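Long-range contacts in carbohydrate binding protein, putative, CPB33A (Cellvibrio japonicus, PDB 5FJQ), which is a copper-dependent lytic polysaccharide monooxygenase important for efficient use of chitin, this chain being the LPMO domain of a longer protein: residues F92-T97 with S157-D162; A99-Y104 with A134-V139. All blocks are in the same frame, centred on the assembly; numbering follows the deposited sequence.

Contact 1: residues F92-T97 with S157-D162; sequences FVWTNT and SIWQRD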
ATOM      1  N   PHE A  92      -5.096  -5.050   9.864  1.00 15.74           N
ATOM      2  CA  PHE A  92      -4.745  -4.947   8.441  1.00 15.03           C
ATOM      3  C   PHE A  92      -4.536  -6.346   7.890  1.00 14.64           C
ATOM      4  O   PHE A  92      -3.860  -7.196   8.487  1.00 14.61           O
ATOM      5  CB  PHE A  92      -3.479  -4.099   8.256  1.00 13.85           C
ATOM      6  CG  PHE A  92      -3.684  -2.636   8.532  1.00 14.55           C
ATOM      7  CD1 PHE A  92      -3.753  -2.149   9.843  1.00 15.58           C
ATOM      8  CD2 PHE A  92      -3.889  -1.761   7.509  1.00 15.26           C
ATOM      9  CE1 PHE A  92      -3.977  -0.795  10.073  1.00 15.75           C
ATOM     10  CE2 PHE A  92      -4.125  -0.402   7.734  1.00 17.14           C
ATOM     11  CZ  PHE A  92      -4.169   0.076   9.014  1.00 16.99           C
ATOM     12  N   VAL A  93      -5.139  -6.596   6.750  1.00 13.31           N
ATOM     13  CA  VAL A  93      -5.205  -7.952   6.298  1.00 14.45           C
ATOM     14  C   VAL A  93      -4.696  -7.947   4.894  1.00 13.70           C
ATOM     15  O   VAL A  93      -5.199  -7.149   4.092  1.00 11.47           O
ATOM     16  CB  VAL A  93      -6.682  -8.466   6.262  1.00 13.42           C
ATOM     17  CG1 VAL A  93      -6.743  -9.811   5.545  1.00 13.62           C
ATOM     18  CG2 VAL A  93      -7.324  -8.502   7.679  1.00 16.56           C
ATOM     19  N   TRP A  94      -3.766  -8.865   4.619  1.00 15.87           N
ATOM     20  CA  TRP A  94      -3.243  -9.051   3.257  1.00 17.58           C
ATOM     21  C   TRP A  94      -3.930 -10.299   2.738  1.00 18.43           C
ATOM     22  O   TRP A  94      -3.870 -11.346   3.375  1.00 17.38           O
ATOM     23  CB  TRP A  94      -1.721  -9.264   3.210  1.00 16.41           C
ATOM     24  CG  TRP A  94      -0.856  -8.022   3.285  1.00 14.72           C
ATOM     25  CD1 TRP A  94      -0.582  -7.335   4.392  1.00 14.33           C
ATOM     26  CD2 TRP A  94      -0.058  -7.425   2.233  1.00 15.90           C
ATOM     27  NE1 TRP A  94       0.256  -6.268   4.148  1.00 13.04           N
ATOM     28  CE2 TRP A  94       0.631  -6.314   2.822  1.00 15.18           C
ATOM     29  CE3 TRP A  94       0.135  -7.703   0.861  1.00 14.95           C
ATOM     30  CZ2 TRP A  94       1.479  -5.495   2.104  1.00 13.94           C
ATOM     31  CZ3 TRP A  94       0.978  -6.897   0.146  1.00 14.40           C
ATOM     32  CH2 TRP A  94       1.638  -5.765   0.753  1.00 15.19           C
ATOM     33  N   THR A  95      -4.607 -10.170   1.608  1.00 19.44           N
ATOM     34  CA  THR A  95      -5.118 -11.330   0.910  1.00 21.67           C
ATOM     35  C   THR A  95      -4.078 -11.677  -0.140  1.00 21.68           C
ATOM     36  O   THR A  95      -3.838 -10.918  -1.086  1.00 22.34           O
ATOM     37  CB  THR A  95      -6.489 -11.050   0.272  1.00 21.48           C
ATOM     38  OG1 THR A  95      -7.391 -10.794   1.339  1.00 20.09           O
ATOM     39  CG2 THR A  95      -6.961 -12.277  -0.498  1.00 22.10           C
ATOM     40  N   ASN A  96      -3.450 -12.823   0.075  1.00 19.75           N
ATOM     41  CA  ASN A  96      -2.420 -13.330  -0.755  1.00 20.78           C
ATOM     42  C   ASN A  96      -2.952 -14.272  -1.829  1.00 20.03           C
ATOM     43  O   ASN A  96      -3.570 -15.276  -1.507  1.00 23.18           O
ATOM     44  CB  ASN A  96      -1.358 -13.993   0.131  1.00 20.12           C
ATOM     45  CG  ASN A  96      -0.801 -13.012   1.129  1.00 16.47           C
ATOM     46  OD1 ASN A  96      -0.949 -11.808   0.917  1.00 16.60           O
ATOM     47  ND2 ASN A  96      -0.312 -13.503   2.274  1.00 15.62           N
ATOM     48  N   THR A  97      -2.710 -13.950  -3.095  1.00 20.90           N
ATOM     49  CA  THR A  97      -3.147 -14.847  -4.179  1.00 18.83           C
ATOM     50  C   THR A  97      -2.154 -15.958  -4.353  1.00 20.82           C
ATOM     51  O   THR A  97      -2.518 -17.052  -4.772  1.00 20.72           O
ATOM     52  CB  THR A  97      -3.337 -14.077  -5.498  1.00 19.11           C
ATOM     53  OG1 THR A  97      -2.054 -13.526  -5.950  1.00 18.78           O
ATOM     54  CG2 THR A  97      -4.454 -13.016  -5.282  1.00 19.52           C
ATOM     55  N   SER A 157       1.938  -0.323   3.560  1.00 16.92           N
ATOM     56  CA  SER A 157       2.436  -1.660   3.890  1.00 15.90           C
ATOM     57  C   SER A 157       3.349  -2.277   2.843  1.00 15.66           C
ATOM     58  O   SER A 157       3.127  -2.161   1.607  1.00 16.08           O
ATOM     59  CB  SER A 157       1.230  -2.609   4.144  1.00 15.57           C
ATOM     60  OG  SER A 157       1.661  -3.873   4.623  1.00 14.02           O
ATOM     61  N   ILE A 158       4.384  -2.989   3.311  1.00 16.64           N
ATOM     62  CA  ILE A 158       5.354  -3.563   2.425  1.00 15.29           C
ATOM     63  C   ILE A 158       5.557  -4.990   2.845  1.00 15.90           C
ATOM     64  O   ILE A 158       5.758  -5.309   4.060  1.00 15.08           O
ATOM     65  CB  ILE A 158       6.765  -2.927   2.586  1.00 16.70           C
ATOM     66  CG1 ILE A 158       6.765  -1.439   2.251  1.00 17.52           C
ATOM     67  CG2 ILE A 158       7.795  -3.702   1.753  1.00 18.71           C
ATOM     68  CD1 ILE A 158       8.172  -0.830   2.184  1.00 14.63           C
ATOM     69  N   TRP A 159       5.477  -5.864   1.858  1.00 14.91           N
ATOM     70  CA  TRP A 159       5.675  -7.294   2.061  1.00 15.38           C
ATOM     71  C   TRP A 159       6.992  -7.708   1.475  1.00 16.92           C
ATOM     72  O   TRP A 159       7.156  -7.666   0.221  1.00 14.90           O
ATOM     73  CB  TRP A 159       4.504  -8.077   1.410  1.00 15.39           C
ATOM     74  CG  TRP A 159       4.647  -9.556   1.536  1.00 16.74           C
ATOM     75  CD1 TRP A 159       5.508 -10.238   2.358  1.00 16.83           C
ATOM     76  CD2 TRP A 159       3.879 -10.561   0.833  1.00 16.37           C
ATOM     77  NE1 TRP A 159       5.338 -11.623   2.190  1.00 16.78           N
ATOM     78  CE2 TRP A 159       4.376 -11.834   1.239  1.00 16.41           C
ATOM     79  CE3 TRP A 159       2.911 -10.504  -0.172  1.00 17.78           C
ATOM     80  CZ2 TRP A 159       3.863 -13.044   0.746  1.00 15.51           C
ATOM     81  CZ3 TRP A 159       2.361 -11.733  -0.660  1.00 19.25           C
ATOM     82  CH2 TRP A 159       2.873 -12.978  -0.216  1.00 16.29           C
ATOM     83  N   GLN A 160       7.920  -8.115   2.352  1.00 17.23           N
ATOM     84  CA  GLN A 160       9.244  -8.578   1.928  1.00 18.64           C
ATOM     85  C   GLN A 160       9.231 -10.141   1.990  1.00 17.48           C
ATOM     86  O   GLN A 160       9.100 -10.740   3.069  1.00 16.91           O
ATOM     87  CB  GLN A 160      10.417  -7.923   2.759  1.00 17.50           C
ATOM     88  CG  GLN A 160      11.829  -8.448   2.438  1.00 18.23           C
ATOM     89  CD  GLN A 160      12.334  -8.055   1.082  1.00 18.86           C
ATOM     90  OE1 GLN A 160      12.673  -6.864   0.821  1.00 17.38           O
ATOM     91  NE2 GLN A 160      12.475  -9.050   0.218  1.00 16.61           N
ATOM     92  N   ARG A 161       9.280 -10.736   0.788  1.00 18.66           N
ATOM     93  CA  ARG A 161       9.405 -12.179   0.551  1.00 19.89           C
ATOM     94  C   ARG A 161      10.806 -12.598   1.053  1.00 22.95           C
ATOM     95  O   ARG A 161      11.796 -11.854   0.877  1.00 22.43           O
ATOM     96  CB  ARG A 161       9.216 -12.472  -0.949  1.00 21.45           C
ATOM     97  CG  ARG A 161       9.385 -13.937  -1.361  1.00 22.77           C
ATOM     98  CD  ARG A 161       8.892 -14.135  -2.779  1.00 21.47           C
ATOM     99  NE  ARG A 161       8.875 -15.551  -3.166  1.00 23.60           N
ATOM    100  CZ  ARG A 161       8.812 -15.962  -4.437  1.00 23.22           C
ATOM    101  NH1 ARG A 161       8.737 -15.049  -5.395  1.00 23.28           N
ATOM    102  NH2 ARG A 161       8.825 -17.255  -4.755  1.00 20.38           N
ATOM    103  N   ASP A 162      10.901 -13.755   1.708  1.00 23.65           N
ATOM    104  CA  ASP A 162      12.162 -14.139   2.358  1.00 24.51           C
ATOM    105  C   ASP A 162      13.198 -14.635   1.361  1.00 23.78           C
ATOM    106  O   ASP A 162      13.074 -15.755   0.869  1.00 22.44           O
ATOM    107  CB  ASP A 162      11.899 -15.223   3.386  1.00 23.75           C
ATOM    108  CG  ASP A 162      13.080 -15.443   4.272  1.00 24.83           C
ATOM    109  OD1 ASP A 162      14.209 -15.412   3.792  1.00 25.20           O
ATOM    110  OD2 ASP A 162      12.863 -15.606   5.466  1.00 23.60           O
TER
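With CG beside its backbone N and anti to the carbonyl carbon (chi1 -81°), the indole of Trp94 stands across the gap between strands 92-96 and 157-161. Trp159 answers with the other choice, CG anti to its own N (chi1 178°), and its indole is carried past Trp94 toward Asn96. Trp159 CB lies over one face of Trp94, 3.7 Å from Trp94 CH2 near the rim, a CH-pi contact. Beyond it the edge of Trp159 is turned to that face in an edge-to-face pair, the planes steeply inclined. The pyrrole N-H of Trp94 is spent on Ser157, whose OG, anti to N, lies in the ring plane 2.8 Å from Trp94 NE1; the bond is bent, 131° at the hydrogen. Serine suits the place because it is small enough to fit at the indole edge and still offers an acceptor. Asn96 meets Trp159 tip to tip, Asn96 OD1 3.7 Å from Trp159 CZ3, its amide nearly parallel to the indole. Its ND2 is bonded to Glu137 O and Ser140 OG, which hold the amide, whereas OD1 is buried with no polar partner. Large aromatics can bridge strand axes 10.1 Å apart that cross obliquely, as between the facing sheets of the immunoglobulin-like beta-sandwich of LPMOs. Trp159 NE1 is bonded to Thr102 OG1 and its ring stacks on Phe105, both on strand 102-109; the nearest atom of its side chain is about 5 Å from the copper. Strand 92-96 runs between strands 2-6 and 139-146, while strand 157-161 runs between 102-109 and 169-178, from which Phe171 and Gln173 also touch Trp94.

Contact 2: residues A99-Y104 with A134-V139; sequences AHKTKY and ADQEWV. With CU (copper (II) ion), chain D.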
ATOM      1  N   ALA A  99       0.935 -17.407  -1.924  1.00 23.36           N
ATOM      2  CA  ALA A  99       1.737 -17.347  -0.685  1.00 23.32           C
ATOM      3  C   ALA A  99       3.254 -17.399  -0.931  1.00 25.70           C
ATOM      4  O   ALA A  99       3.699 -17.915  -1.949  1.00 26.41           O
ATOM      5  CB  ALA A  99       1.322 -18.453   0.235  1.00 24.42           C
ATOM      6  N   HIS A 100       4.035 -16.842  -0.003  1.00 23.29           N
ATOM      7  CA  HIS A 100       5.474 -16.866  -0.083  1.00 20.62           C
ATOM      8  C   HIS A 100       6.028 -16.965   1.345  1.00 22.02           C
ATOM      9  O   HIS A 100       5.302 -16.661   2.327  1.00 16.80           O
ATOM     10  CB  HIS A 100       6.014 -15.637  -0.803  1.00 18.55           C
ATOM     11  CG  HIS A 100       5.601 -15.532  -2.244  1.00 16.86           C
ATOM     12  ND1 HIS A 100       5.792 -16.554  -3.143  1.00 17.14           N
ATOM     13  CD2 HIS A 100       5.008 -14.531  -2.938  1.00 15.08           C
ATOM     14  CE1 HIS A 100       5.371 -16.177  -4.347  1.00 15.86           C
ATOM     15  NE2 HIS A 100       4.864 -14.962  -4.238  1.00 15.54           N
ATOM     16  N   LYS A 101       7.294 -17.418   1.468  1.00 22.87           N
ATOM     17  CA  LYS A 101       8.007 -17.345   2.754  1.00 23.00           C
ATOM     18  C   LYS A 101       8.302 -15.860   2.922  1.00 22.52           C
ATOM     19  O   LYS A 101       8.568 -15.197   1.954  1.00 19.35           O
ATOM     20  CB  LYS A 101       9.279 -18.208   2.772  1.00 26.47           C
ATOM     21  CG  LYS A 101       9.055 -19.633   2.306  1.00 26.04           C
ATOM     22  CD  LYS A 101       9.988 -20.600   3.005  1.00 30.63           C
ATOM     23  CE  LYS A 101       9.434 -22.028   3.034  1.00 32.90           C
ATOM     24  NZ  LYS A 101       8.490 -22.233   4.180  1.00 36.08           N
ATOM     25  N   THR A 102       8.154 -15.350   4.147  1.00 20.44           N
ATOM     26  CA  THR A 102       8.110 -13.890   4.449  1.00 20.31           C
ATOM     27  C   THR A 102       9.244 -13.541   5.405  1.00 19.67           C
ATOM     28  O   THR A 102       9.383 -14.164   6.473  1.00 22.78           O
ATOM     29  CB  THR A 102       6.756 -13.513   5.109  1.00 19.73           C
ATOM     30  OG1 THR A 102       5.712 -13.748   4.152  1.00 21.84           O
ATOM     31  CG2 THR A 102       6.702 -12.064   5.542  1.00 17.33           C
ATOM     32  N   LYS A 103      10.024 -12.531   5.023  1.00 23.34           N
ATOM     33  CA  LYS A 103      10.977 -11.874   5.920  1.00 19.31           C
ATOM     34  C   LYS A 103      10.194 -10.948   6.857  1.00 19.76           C
ATOM     35  O   LYS A 103      10.421 -10.922   8.098  1.00 16.21           O
ATOM     36  CB  LYS A 103      12.025 -11.124   5.108  1.00 23.09           C
ATOM     37  CG  LYS A 103      13.210 -10.656   5.934  1.00 25.33           C
ATOM     38  CD  LYS A 103      14.045 -11.822   6.423  1.00 29.79           C
ATOM     39  CE  LYS A 103      15.316 -11.972   5.610  1.00 34.43           C
ATOM     40  NZ  LYS A 103      15.965 -13.289   5.854  1.00 37.20           N
ATOM     41  N   TYR A 104       9.223 -10.229   6.300  1.00 19.53           N
ATOM     42  CA  TYR A 104       8.332  -9.348   7.100  1.00 17.36           C
ATOM     43  C   TYR A 104       7.176  -8.712   6.348  1.00 15.87           C
ATOM     44  O   TYR A 104       7.231  -8.510   5.100  1.00 15.30           O
ATOM     45  CB  TYR A 104       9.135  -8.200   7.746  1.00 19.57           C
ATOM     46  CG  TYR A 104       9.924  -7.349   6.788  1.00 20.12           C
ATOM     47  CD1 TYR A 104       9.289  -6.390   5.965  1.00 20.28           C
ATOM     48  CD2 TYR A 104      11.301  -7.427   6.763  1.00 20.80           C
ATOM     49  CE1 TYR A 104      10.021  -5.570   5.130  1.00 21.11           C
ATOM     50  CE2 TYR A 104      12.056  -6.614   5.932  1.00 22.11           C
ATOM     51  CZ  TYR A 104      11.415  -5.696   5.103  1.00 21.50           C
ATOM     52  OH  TYR A 104      12.172  -4.948   4.271  1.00 19.64           O
ATOM     53  N   ALA A 134       7.555 -15.047   8.478  1.00 17.61           N
ATOM     54  CA  ALA A 134       6.418 -15.977   8.506  1.00 19.78           C
ATOM     55  C   ALA A 134       6.653 -17.080   7.514  1.00 21.14           C
ATOM     56  O   ALA A 134       7.371 -16.868   6.522  1.00 19.43           O
ATOM     57  CB  ALA A 134       5.117 -15.247   8.133  1.00 19.03           C
ATOM     58  N   ASP A 135       5.988 -18.222   7.712  1.00 24.32           N
ATOM     59  CA  ASP A 135       5.848 -19.131   6.562  1.00 28.63           C
ATOM     60  C   ASP A 135       4.724 -18.655   5.615  1.00 27.57           C
ATOM     61  O   ASP A 135       4.222 -17.518   5.752  1.00 24.63           O
ATOM     62  CB  ASP A 135       5.690 -20.577   6.990  1.00 27.99           C
ATOM     63  CG  ASP A 135       6.869 -21.055   7.832  1.00 32.67           C
ATOM     64  OD1 ASP A 135       8.023 -20.903   7.380  1.00 31.76           O
ATOM     65  OD2 ASP A 135       6.632 -21.524   8.989  1.00 34.10           O
ATOM     66  N   GLN A 136       4.364 -19.502   4.646  1.00 26.19           N
ATOM     67  CA  GLN A 136       3.388 -19.097   3.633  1.00 27.17           C
ATOM     68  C   GLN A 136       2.077 -18.979   4.315  1.00 24.87           C
ATOM     69  O   GLN A 136       1.841 -19.732   5.203  1.00 28.00           O
ATOM     70  CB  GLN A 136       3.306 -20.098   2.498  1.00 30.00           C
ATOM     71  CG  GLN A 136       4.632 -20.267   1.788  1.00 32.06           C
ATOM     72  CD  GLN A 136       5.296 -21.578   2.159  1.00 37.68           C
ATOM     73  OE1 GLN A 136       6.005 -21.719   3.184  1.00 34.87           O
ATOM     74  NE2 GLN A 136       5.021 -22.578   1.342  1.00 40.89           N
ATOM     75  N   GLU A 137       1.281 -17.996   3.927  1.00 22.03           N
ATOM     76  CA  GLU A 137       0.032 -17.685   4.524  1.00 24.06           C
ATOM     77  C   GLU A 137      -0.864 -17.286   3.408  1.00 21.63           C
ATOM     78  O   GLU A 137      -0.503 -16.464   2.628  1.00 21.41           O
ATOM     79  CB  GLU A 137       0.187 -16.469   5.401  1.00 23.90           C
ATOM     80  CG  GLU A 137       0.819 -16.815   6.751  1.00 24.89           C
ATOM     81  CD  GLU A 137       1.126 -15.573   7.531  1.00 25.70           C
ATOM     82  OE1 GLU A 137       1.738 -14.613   6.975  1.00 24.24           O
ATOM     83  OE2 GLU A 137       0.767 -15.577   8.716  1.00 25.31           O
ATOM     84  N   TRP A 138      -2.044 -17.879   3.336  1.00 20.35           N
ATOM     85  CA  TRP A 138      -2.999 -17.399   2.394  1.00 22.17           C
ATOM     86  C   TRP A 138      -3.542 -16.046   2.776  1.00 18.73           C
ATOM     87  O   TRP A 138      -3.949 -15.247   1.910  1.00 16.86           O
ATOM     88  CB  TRP A 138      -4.125 -18.437   2.255  1.00 28.84           C
ATOM     89  CG  TRP A 138      -3.642 -19.677   1.530  1.00 38.30           C
ATOM     90  CD1 TRP A 138      -3.527 -20.950   2.042  1.00 42.08           C
ATOM     91  CD2 TRP A 138      -3.168 -19.740   0.166  1.00 46.11           C
ATOM     92  NE1 TRP A 138      -3.041 -21.800   1.068  1.00 46.87           N
ATOM     93  CE2 TRP A 138      -2.812 -21.085  -0.089  1.00 49.36           C
ATOM     94  CE3 TRP A 138      -3.026 -18.782  -0.875  1.00 47.35           C
ATOM     95  CZ2 TRP A 138      -2.326 -21.506  -1.354  1.00 53.92           C
ATOM     96  CZ3 TRP A 138      -2.541 -19.195  -2.118  1.00 51.08           C
ATOM     97  CH2 TRP A 138      -2.194 -20.546  -2.348  1.00 53.62           C
ATOM     98  N   VAL A 139      -3.622 -15.808   4.089  1.00 18.04           N
ATOM     99  CA  VAL A 139      -4.108 -14.557   4.584  1.00 18.27           C
ATOM    100  C   VAL A 139      -3.152 -14.136   5.687  1.00 18.53           C
ATOM    101  O   VAL A 139      -2.742 -14.957   6.521  1.00 21.43           O
ATOM    102  CB  VAL A 139      -5.535 -14.626   5.158  1.00 20.79           C
ATOM    103  CG1 VAL A 139      -5.946 -13.217   5.552  1.00 20.22           C
ATOM    104  CG2 VAL A 139      -6.547 -15.159   4.125  1.00 19.24           C
TER
HETATM  105 CU    CU D1217       3.982 -13.747  -5.414  1.00 22.62          CU
HETATM  106  O   HOH W   1       2.574 -15.721   2.261  1.00 20.01           O
HETATM  107  O   HOH W   2       3.515 -15.080   4.937  1.00 21.87           O
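Thr102 and Ala134 satisfy each other's backbone as an antiparallel hydrogen-bonded pair. Thr102 N gives its proton to Ala134 O at 2.9 Å, within the carbonyl plane, and Ala134 N returns one to Thr102 O, reaching it from above the plane; Arg165 NH2 is a second donor to Ala134 O. Their CB atoms touch, and a small alanine leaves room for the branched threonine. Past this single bridge, water 1 accepts from both His100 N and Glu137 N, while His100 O receives a CA-H...O contact from Gln136 CA at 3.4 Å. Water 2 donates toward Asp135 O and Glu137 OE1, though acceptors in reach outnumber its protons, and sits 2.7 Å from Thr102 OG1. That OG1 also accepts from Trp159 NE1, and Glu137 OE1 is bonded to Ser140 OG. Residues 99-104 carry a ligand of the LPMO histidine brace: CB of His100 points away from 134-139, which packs behind it on the backbone, and His100 NE2 binds copper at 1.9 Å, alongside His1. At the surface Lys101, bent at chi2 and chi4, donates from NZ to Gln136 OE1 at 2.7 Å, from above the carbonyl plane. The same ammonium makes a long salt bridge to Asp135 OD1 at 3.5 Å, and that carboxylate is also paired with Arg165, so two cations share it. Ala99, small enough to fit closely, sets CB 3.4 Å from Gln136 CB and over one face of the Trp138 indole.

From the N terminus, strand 88-96 enters contact 1 first, and the short link through Thr97 leads straight into 99-104, the first half of contact 2. The chain then follows strand 102-109, crosses 126-130 and returns at 134-139, closing the smaller loop of contact 2. Only after strand 139-146 does it come back along 152-161 to close contact 1, so the second contact lies wholly within the span of the first. Contact 1 joins the two sheets through the interior; contact 2 ties the copper-bearing loop to the one before strand 139-146. They meet where Lys101 O and Lys103 N probably bond to Asp162 N and Gln160 O.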